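Local structure of RNA polymerase sigma factor (Bartonella quintana, 5UXX) at residues M42-K47 with K58-T63; I64-F69 with A135-C140. The protein probably binds promoter DNA and directs RNA polymerase to it, as a sigma-70 family factor of the ECF subfamily. All blocks are in the same frame, centred on the assembly; numbering follows the deposited sequence. Where two conformers were deposited one is given.

Contact 1: residues M42-K47 with K58-T63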
HETATM    1  N   MSE A  42       7.007 -13.101   4.916  1.00 35.41           N
HETATM    2  CA  MSE A  42       7.995 -13.874   5.658  0.52 36.78           C
HETATM    3  C   MSE A  42       8.228 -13.301   7.053  1.00 35.99           C
HETATM    4  O   MSE A  42       8.372 -14.052   8.020  1.00 36.87           O
HETATM    5  CB  MSE A  42       9.315 -13.940   4.888  0.52 37.33           C
HETATM    6  CG  MSE A  42       9.360 -15.047   3.846  0.52 40.82           C
HETATM    7 SE   MSE A  42      11.050 -15.123   2.877  0.52 73.10          SE
HETATM    8  CE  MSE A  42      10.897 -13.460   1.874  0.52 38.28           C
ATOM      9  N   LYS A  43       8.257 -11.976   7.158  1.00 33.23           N
ATOM     10  CA  LYS A  43       8.459 -11.318   8.444  1.00 31.82           C
ATOM     11  C   LYS A  43       7.229 -11.456   9.334  1.00 33.11           C
ATOM     12  O   LYS A  43       7.348 -11.659  10.542  1.00 37.16           O
ATOM     13  CB  LYS A  43       8.801  -9.841   8.246  1.00 30.86           C
ATOM     14  CG  LYS A  43      10.138  -9.601   7.566  1.00 39.48           C
ATOM     15  CD  LYS A  43      10.421  -8.115   7.414  1.00 46.64           C
ATOM     16  CE  LYS A  43      11.662  -7.875   6.571  1.00 48.06           C
ATOM     17  NZ  LYS A  43      12.881  -8.468   7.185  1.00 51.26           N
ATOM     18  N   ALA A  44       6.050 -11.344   8.731  1.00 31.24           N
ATOM     19  CA  ALA A  44       4.800 -11.441   9.473  1.00 31.17           C
ATOM     20  C   ALA A  44       4.600 -12.845  10.032  1.00 27.51           C
ATOM     21  O   ALA A  44       4.087 -13.013  11.137  1.00 26.45           O
ATOM     22  CB  ALA A  44       3.627 -11.052   8.588  1.00 24.10           C
ATOM     23  N   TRP A  45       5.006 -13.849   9.263  1.00 27.08           N
ATOM     24  CA  TRP A  45       4.889 -15.233   9.705  1.00 30.99           C
ATOM     25  C   TRP A  45       5.789 -15.500  10.906  1.00 31.85           C
ATOM     26  O   TRP A  45       5.418 -16.232  11.821  1.00 31.14           O
ATOM     27  CB  TRP A  45       5.228 -16.197   8.568  1.00 30.96           C
ATOM     28  CG  TRP A  45       4.840 -17.612   8.866  1.00 38.82           C
ATOM     29  CD1 TRP A  45       5.598 -18.552   9.502  1.00 35.76           C
ATOM     30  CD2 TRP A  45       3.592 -18.243   8.560  1.00 40.06           C
ATOM     31  NE1 TRP A  45       4.902 -19.732   9.602  1.00 41.97           N
ATOM     32  CE2 TRP A  45       3.666 -19.568   9.032  1.00 44.35           C
ATOM     33  CE3 TRP A  45       2.418 -17.817   7.929  1.00 43.01           C
ATOM     34  CZ2 TRP A  45       2.615 -20.472   8.893  1.00 48.02           C
ATOM     35  CZ3 TRP A  45       1.375 -18.716   7.792  1.00 48.40           C
ATOM     36  CH2 TRP A  45       1.481 -20.028   8.271  1.00 48.98           C
ATOM     37  N   ALA A  46       6.978 -14.906  10.894  1.00 34.00           N
ATOM     38  CA  ALA A  46       7.921 -15.078  11.989  1.00 31.76           C
ATOM     39  C   ALA A  46       7.474 -14.326  13.242  1.00 33.46           C
ATOM     40  O   ALA A  46       7.680 -14.797  14.360  1.00 32.52           O
ATOM     41  CB  ALA A  46       9.310 -14.621  11.565  1.00 33.22           C
ATOM     42  N   LYS A  47       6.855 -13.165  13.051  1.00 29.44           N
ATOM     43  CA  LYS A  47       6.434 -12.331  14.176  1.00 29.78           C
ATOM     44  C   LYS A  47       4.958 -12.499  14.523  1.00 33.15           C
ATOM     45  O   LYS A  47       4.410 -11.719  15.301  1.00 38.47           O
ATOM     46  CB  LYS A  47       6.707 -10.858  13.868  1.00 29.62           C
ATOM     47  CG  LYS A  47       8.144 -10.539  13.500  1.00 48.19           C
ATOM     48  CD  LYS A  47       8.239  -9.171  12.839  1.00 47.76           C
ATOM     49  CE  LYS A  47       8.096  -8.047  13.852  1.00 53.29           C
ATOM     50  NZ  LYS A  47       7.771  -6.746  13.201  1.00 54.06           N
ATOM     51  N   LYS A  58      -4.843  -6.095   9.729  1.00 30.36           N
ATOM     52  CA  LYS A  58      -4.524  -5.431   8.471  1.00 28.80           C
ATOM     53  C   LYS A  58      -3.542  -4.289   8.705  1.00 24.55           C
ATOM     54  O   LYS A  58      -2.578  -4.126   7.960  1.00 27.54           O
ATOM     55  CB  LYS A  58      -5.796  -4.913   7.796  1.00 35.63           C
ATOM     56  CG  LYS A  58      -5.605  -4.489   6.349  1.00 41.75           C
ATOM     57  CD  LYS A  58      -6.874  -3.869   5.784  1.00 49.72           C
ATOM     58  CE  LYS A  58      -8.061  -4.809   5.925  1.00 58.72           C
ATOM     59  NZ  LYS A  58      -9.343  -4.147   5.552  1.00 62.41           N
ATOM     60  N   ALA A  59      -3.788  -3.507   9.752  1.00 19.99           N
ATOM     61  CA  ALA A  59      -2.904  -2.404  10.108  1.00 21.02           C
ATOM     62  C   ALA A  59      -1.538  -2.922  10.548  1.00 24.40           C
ATOM     63  O   ALA A  59      -0.509  -2.301  10.277  1.00 25.13           O
ATOM     64  CB  ALA A  59      -3.528  -1.556  11.206  1.00 22.02           C
ATOM     65  N   TRP A  60      -1.540  -4.062  11.230  1.00 22.81           N
ATOM     66  CA  TRP A  60      -0.307  -4.700  11.677  1.00 24.35           C
ATOM     67  C   TRP A  60       0.536  -5.134  10.482  1.00 25.72           C
ATOM     68  O   TRP A  60       1.752  -4.942  10.461  1.00 29.70           O
ATOM     69  CB  TRP A  60      -0.626  -5.901  12.572  1.00 18.55           C
ATOM     70  CG  TRP A  60       0.578  -6.549  13.186  1.00 24.26           C
ATOM     71  CD1 TRP A  60       1.323  -6.073  14.224  1.00 25.42           C
ATOM     72  CD2 TRP A  60       1.169  -7.799  12.808  1.00 28.45           C
ATOM     73  NE1 TRP A  60       2.344  -6.944  14.514  1.00 29.28           N
ATOM     74  CE2 TRP A  60       2.272  -8.013  13.659  1.00 30.76           C
ATOM     75  CE3 TRP A  60       0.875  -8.756  11.832  1.00 25.88           C
ATOM     76  CZ2 TRP A  60       3.081  -9.144  13.564  1.00 30.53           C
ATOM     77  CZ3 TRP A  60       1.679  -9.878  11.740  1.00 27.41           C
ATOM     78  CH2 TRP A  60       2.769 -10.062  12.600  1.00 29.42           C
ATOM     79  N   LEU A  61      -0.125  -5.716   9.485  1.00 24.51           N
ATOM     80  CA  LEU A  61       0.547  -6.193   8.282  1.00 22.83           C
ATOM     81  C   LEU A  61       1.048  -5.037   7.421  1.00 25.11           C
ATOM     82  O   LEU A  61       2.163  -5.079   6.901  1.00 27.78           O
ATOM     83  CB  LEU A  61      -0.393  -7.084   7.468  1.00 25.21           C
ATOM     84  CG  LEU A  61      -0.733  -8.434   8.105  1.00 30.89           C
ATOM     85  CD1 LEU A  61      -1.848  -9.130   7.344  1.00 32.91           C
ATOM     86  CD2 LEU A  61       0.501  -9.314   8.167  1.00 29.89           C
ATOM     87  N   PHE A  62       0.217  -4.009   7.273  1.00 21.66           N
ATOM     88  CA  PHE A  62       0.576  -2.834   6.486  1.00 17.89           C
ATOM     89  C   PHE A  62       1.767  -2.101   7.094  1.00 24.95           C
ATOM     90  O   PHE A  62       2.596  -1.545   6.374  1.00 27.23           O
ATOM     91  CB  PHE A  62      -0.616  -1.882   6.362  1.00 18.35           C
ATOM     92  CG  PHE A  62      -1.544  -2.209   5.222  1.00 19.48           C
ATOM     93  CD1 PHE A  62      -2.013  -3.499   5.032  1.00 14.29           C
ATOM     94  CD2 PHE A  62      -1.953  -1.217   4.344  1.00 18.67           C
ATOM     95  CE1 PHE A  62      -2.867  -3.795   3.985  1.00 17.09           C
ATOM     96  CE2 PHE A  62      -2.809  -1.507   3.296  1.00 15.92           C
ATOM     97  CZ  PHE A  62      -3.266  -2.797   3.116  1.00 17.63           C
ATOM     98  N   THR A  63       1.844  -2.104   8.421  1.00 26.83           N
ATOM     99  CA  THR A  63       2.949  -1.474   9.133  1.00 21.49           C
ATOM    100  C   THR A  63       4.278  -2.145   8.790  1.00 25.27           C
ATOM    101  O   THR A  63       5.287  -1.472   8.576  1.00 26.00           O
ATOM    102  CB  THR A  63       2.737  -1.521  10.659  1.00 27.99           C
ATOM    103  OG1 THR A  63       1.485  -0.909  10.987  1.00 26.06           O
ATOM    104  CG2 THR A  63       3.861  -0.788  11.379  1.00 22.99           C
TER
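Trp60 reaches from helix 57-81 to the last turn of helix 33-46 and the residue after it, where the six-membered half of its indole meets Ala44 and Lys47. From CB the side chain runs out with CG anti to the backbone N (chi1 -175°), a course that carries the ring across the gap between the helices although the CB itself does not point at the partner. Farther along the ring, Trp60 CZ3 packs on the CB of buried Ala44 at 3.9 Å. The neighbouring Trp60 CH2 lies 3.5 Å from Ala44 O, which sits at the ring edge, near the indole plane. The next atom, Trp60 CZ2, is 3.4 Å from Lys47 O, which comes in obliquely. No hydrogen bond crosses between the two segments, so the carbonyl oxygens of Ala44 and Lys47 meet the indole by packing alone. These helices belong to sigma-70 region 2, an all-helical domain, and Lys47 is the residue at which the chain leaves the helical backbone of 33-46. Lys47 O also takes a hydrogen bond from Ser50 OG. Phe51, in the loop after the helix, meets the Trp60 ring edge-to-face. One residue on from the indole, Leu61 packs against Leu12 and Val15 of helix 7-26, and turns Leu61 CD2 to Ala44 CB at 3.6 Å.

Contact 2: residues I64-F69 with A135-C140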
ATOM      1  N   ILE A  64       4.269  -3.473   8.739  1.00 20.59           N
ATOM      2  CA  ILE A  64       5.467  -4.232   8.394  1.00 21.77           C
ATOM      3  C   ILE A  64       5.930  -3.921   6.973  1.00 26.63           C
ATOM      4  O   ILE A  64       7.116  -3.688   6.737  1.00 24.45           O
ATOM      5  CB  ILE A  64       5.229  -5.748   8.530  1.00 27.62           C
ATOM      6  CG1 ILE A  64       4.946  -6.112   9.990  1.00 25.45           C
ATOM      7  CG2 ILE A  64       6.427  -6.528   8.010  1.00 23.05           C
ATOM      8  CD1 ILE A  64       4.591  -7.569  10.200  1.00 28.86           C
ATOM      9  N   LEU A  65       4.988  -3.901   6.035  1.00 22.49           N
ATOM     10  CA  LEU A  65       5.305  -3.616   4.639  1.00 25.92           C
ATOM     11  C   LEU A  65       5.797  -2.183   4.470  1.00 30.23           C
ATOM     12  O   LEU A  65       6.778  -1.938   3.769  1.00 36.24           O
ATOM     13  CB  LEU A  65       4.086  -3.867   3.743  1.00 20.73           C
ATOM     14  CG  LEU A  65       4.333  -3.872   2.229  1.00 22.09           C
ATOM     15  CD1 LEU A  65       3.455  -4.907   1.546  1.00 27.11           C
ATOM     16  CD2 LEU A  65       4.093  -2.498   1.620  1.00 21.25           C
ATOM     17  N   ARG A  66       5.103  -1.242   5.106  1.00 26.30           N
ATOM     18  CA  ARG A  66       5.489   0.164   5.055  1.00 26.59           C
ATOM     19  C   ARG A  66       6.918   0.386   5.539  1.00 30.83           C
ATOM     20  O   ARG A  66       7.702   1.078   4.891  1.00 30.46           O
ATOM     21  CB  ARG A  66       4.532   1.011   5.899  1.00 30.64           C
ATOM     22  CG  ARG A  66       5.127   2.346   6.310  1.00 39.81           C
ATOM     23  CD  ARG A  66       4.542   2.861   7.611  1.00 35.82           C
ATOM     24  NE  ARG A  66       5.427   3.839   8.240  1.00 43.47           N
ATOM     25  CZ  ARG A  66       5.411   5.143   7.981  1.00 49.12           C
ATOM     26  NH1 ARG A  66       4.551   5.637   7.104  1.00 43.54           N
ATOM     27  NH2 ARG A  66       6.255   5.954   8.603  1.00 63.20           N
ATOM     28  N   ASN A  67       7.259  -0.226   6.669  1.00 23.88           N
ATOM     29  CA  ASN A  67       8.566  -0.022   7.275  1.00 33.29           C
ATOM     30  C   ASN A  67       9.669  -0.697   6.474  1.00 31.81           C
ATOM     31  O   ASN A  67      10.783  -0.184   6.380  1.00 38.00           O
ATOM     32  CB  ASN A  67       8.573  -0.533   8.718  1.00 27.42           C
ATOM     33  CG  ASN A  67       7.807   0.375   9.659  1.00 37.31           C
ATOM     34  OD1 ASN A  67       7.721   1.585   9.441  1.00 36.53           O
ATOM     35  ND2 ASN A  67       7.245  -0.202  10.716  1.00 31.94           N
ATOM     36  N   GLU A  68       9.351  -1.849   5.894  1.00 25.77           N
ATOM     37  CA  GLU A  68      10.297  -2.548   5.039  1.00 34.32           C
ATOM     38  C   GLU A  68      10.546  -1.755   3.763  1.00 32.29           C
ATOM     39  O   GLU A  68      11.667  -1.709   3.261  1.00 32.95           O
ATOM     40  CB  GLU A  68       9.792  -3.955   4.706  1.00 35.33           C
ATOM     41  CG  GLU A  68      10.659  -4.713   3.709  1.00 41.92           C
ATOM     42  CD  GLU A  68      12.064  -4.981   4.224  1.00 48.41           C
ATOM     43  OE1 GLU A  68      12.276  -4.935   5.454  1.00 50.25           O
ATOM     44  OE2 GLU A  68      12.961  -5.236   3.392  1.00 51.42           O
ATOM     45  N   PHE A  69       9.497  -1.113   3.256  1.00 24.43           N
ATOM     46  CA  PHE A  69       9.598  -0.320   2.036  1.00 31.79           C
ATOM     47  C   PHE A  69      10.523   0.881   2.214  1.00 32.93           C
ATOM     48  O   PHE A  69      11.401   1.123   1.387  1.00 35.54           O
ATOM     49  CB  PHE A  69       8.216   0.153   1.585  1.00 25.27           C
ATOM     50  CG  PHE A  69       8.258   1.233   0.541  1.00 30.43           C
ATOM     51  CD1 PHE A  69       8.614   0.936  -0.766  1.00 33.72           C
ATOM     52  CD2 PHE A  69       7.943   2.543   0.863  1.00 27.69           C
ATOM     53  CE1 PHE A  69       8.656   1.927  -1.731  1.00 33.05           C
ATOM     54  CE2 PHE A  69       7.983   3.538  -0.096  1.00 31.57           C
ATOM     55  CZ  PHE A  69       8.340   3.230  -1.395  1.00 31.36           C
ATOM     56  N   ALA A 135      -2.782   6.845  11.480  1.00 30.05           N
ATOM     57  CA  ALA A 135      -1.808   7.601  12.258  1.00 28.87           C
ATOM     58  C   ALA A 135      -0.835   6.662  12.963  1.00 29.32           C
ATOM     59  O   ALA A 135       0.365   6.932  13.030  1.00 30.74           O
ATOM     60  CB  ALA A 135      -2.511   8.496  13.266  1.00 30.36           C
ATOM     61  N   ALA A 136      -1.363   5.562  13.490  1.00 30.32           N
ATOM     62  CA  ALA A 136      -0.545   4.558  14.161  1.00 31.93           C
ATOM     63  C   ALA A 136       0.430   3.905  13.187  1.00 35.68           C
ATOM     64  O   ALA A 136       1.586   3.655  13.529  1.00 45.62           O
ATOM     65  CB  ALA A 136      -1.426   3.505  14.815  1.00 29.88           C
ATOM     66  N   ILE A 137      -0.046   3.628  11.977  1.00 32.07           N
ATOM     67  CA  ILE A 137       0.785   3.031  10.937  1.00 32.29           C
ATOM     68  C   ILE A 137       1.949   3.945  10.561  1.00 33.28           C
ATOM     69  O   ILE A 137       3.091   3.499  10.456  1.00 37.12           O
ATOM     70  CB  ILE A 137      -0.041   2.712   9.671  1.00 31.18           C
ATOM     71  CG1 ILE A 137      -1.062   1.612   9.963  1.00 24.42           C
ATOM     72  CG2 ILE A 137       0.867   2.295   8.524  1.00 24.29           C
ATOM     73  CD1 ILE A 137      -2.028   1.358   8.826  1.00 27.38           C
ATOM     74  N   CYS A 138       1.656   5.227  10.372  1.00 32.65           N
ATOM     75  CA  CYS A 138       2.670   6.187   9.946  1.00 33.55           C
ATOM     76  C   CYS A 138       3.469   6.746  11.120  1.00 37.54           C
ATOM     77  O   CYS A 138       4.446   7.469  10.925  1.00 38.33           O
ATOM     78  CB  CYS A 138       2.021   7.335   9.171  1.00 29.03           C
ATOM     79  SG  CYS A 138       1.198   6.825   7.649  1.00 33.63           S
ATOM     80  N   GLY A 139       3.056   6.404  12.336  1.00 39.79           N
ATOM     81  CA  GLY A 139       3.738   6.871  13.529  1.00 40.59           C
ATOM     82  C   GLY A 139       3.657   8.376  13.709  1.00 40.42           C
ATOM     83  O   GLY A 139       4.638   9.019  14.088  1.00 40.68           O
ATOM     84  N   CYS A 140       2.487   8.942  13.433  1.00 37.14           N
ATOM     85  CA  CYS A 140       2.279  10.377  13.580  1.00 36.11           C
ATOM     86  C   CYS A 140       0.941  10.671  14.249  1.00 36.93           C
ATOM     87  O   CYS A 140       0.193   9.755  14.589  1.00 39.38           O
ATOM     88  CB  CYS A 140       2.349  11.074  12.220  1.00 31.79           C
ATOM     89  SG  CYS A 140       1.028  10.610  11.078  1.00 37.23           S
TER
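A guanidinium lies against the carbonyl end of a helix without a hydrogen bond between the two segments. Arg66 NE is 3.2 Å from Ile137 O, but at a poor angle. Arg66 NH2 is likewise poorly aimed at Cys138 O, 3.3 Å away. Helix 131-138 ends here in a Schellman motif, with Gly139 at positive phi as its C-prime residue and Cys140 N bonded to Ala135 O. The contact joins sigma-70 region 2, which supplies Arg66, to region 4, which supplies the helix end. Arg66 leaves helix 57-81 with CG anti to the backbone N (chi1 159°), and its extended chain from CG to NE spans the distance to the other helix. On the way Arg66 CD touches Ile137 CG2 at 3.8 Å, the two side chains crossing obliquely. Ile137 O and Cys138 CA both lie over one face of the Arg66 guanidinium, which helps explain the poor angle at NE. Since helix carbonyls carry partial negative charge, their nearness probably still suits the cation. The stronger polar partner of Arg66 is Glu119 of helix 115-125, which forms a salt bridge with NH1; Asn67 OD1 accepts a weak bond from NE. Cys138 also packs on Glu119 and Leu123, so helix 115-125 borders the same corner. There Cys138 SG lies 3.6 Å from Arg66 NH1.

How the contacts relate
Both contacts use helix 57-81, in consecutive turns, and their centres are about 11 Å apart. Contact 1 ties it to helix 33-46 within region 2; contact 2 ties it to helix 131-138 of region 4. Each is partly buried, but contact 2 lies nearer the centre of the chain, about 9 Å away against 14 Å. Contact 1 is an indole and a leucine methyl packed on an alanine and on backbone carbonyls, whereas contact 2 turns on one partly exposed arginine whose charge is met outside the two segments. They meet where Ala44 CA approaches Ile64 CD1 at 3.9 Å and where Thr63 OG1 lies 3.7 Å from Ile137 CG1.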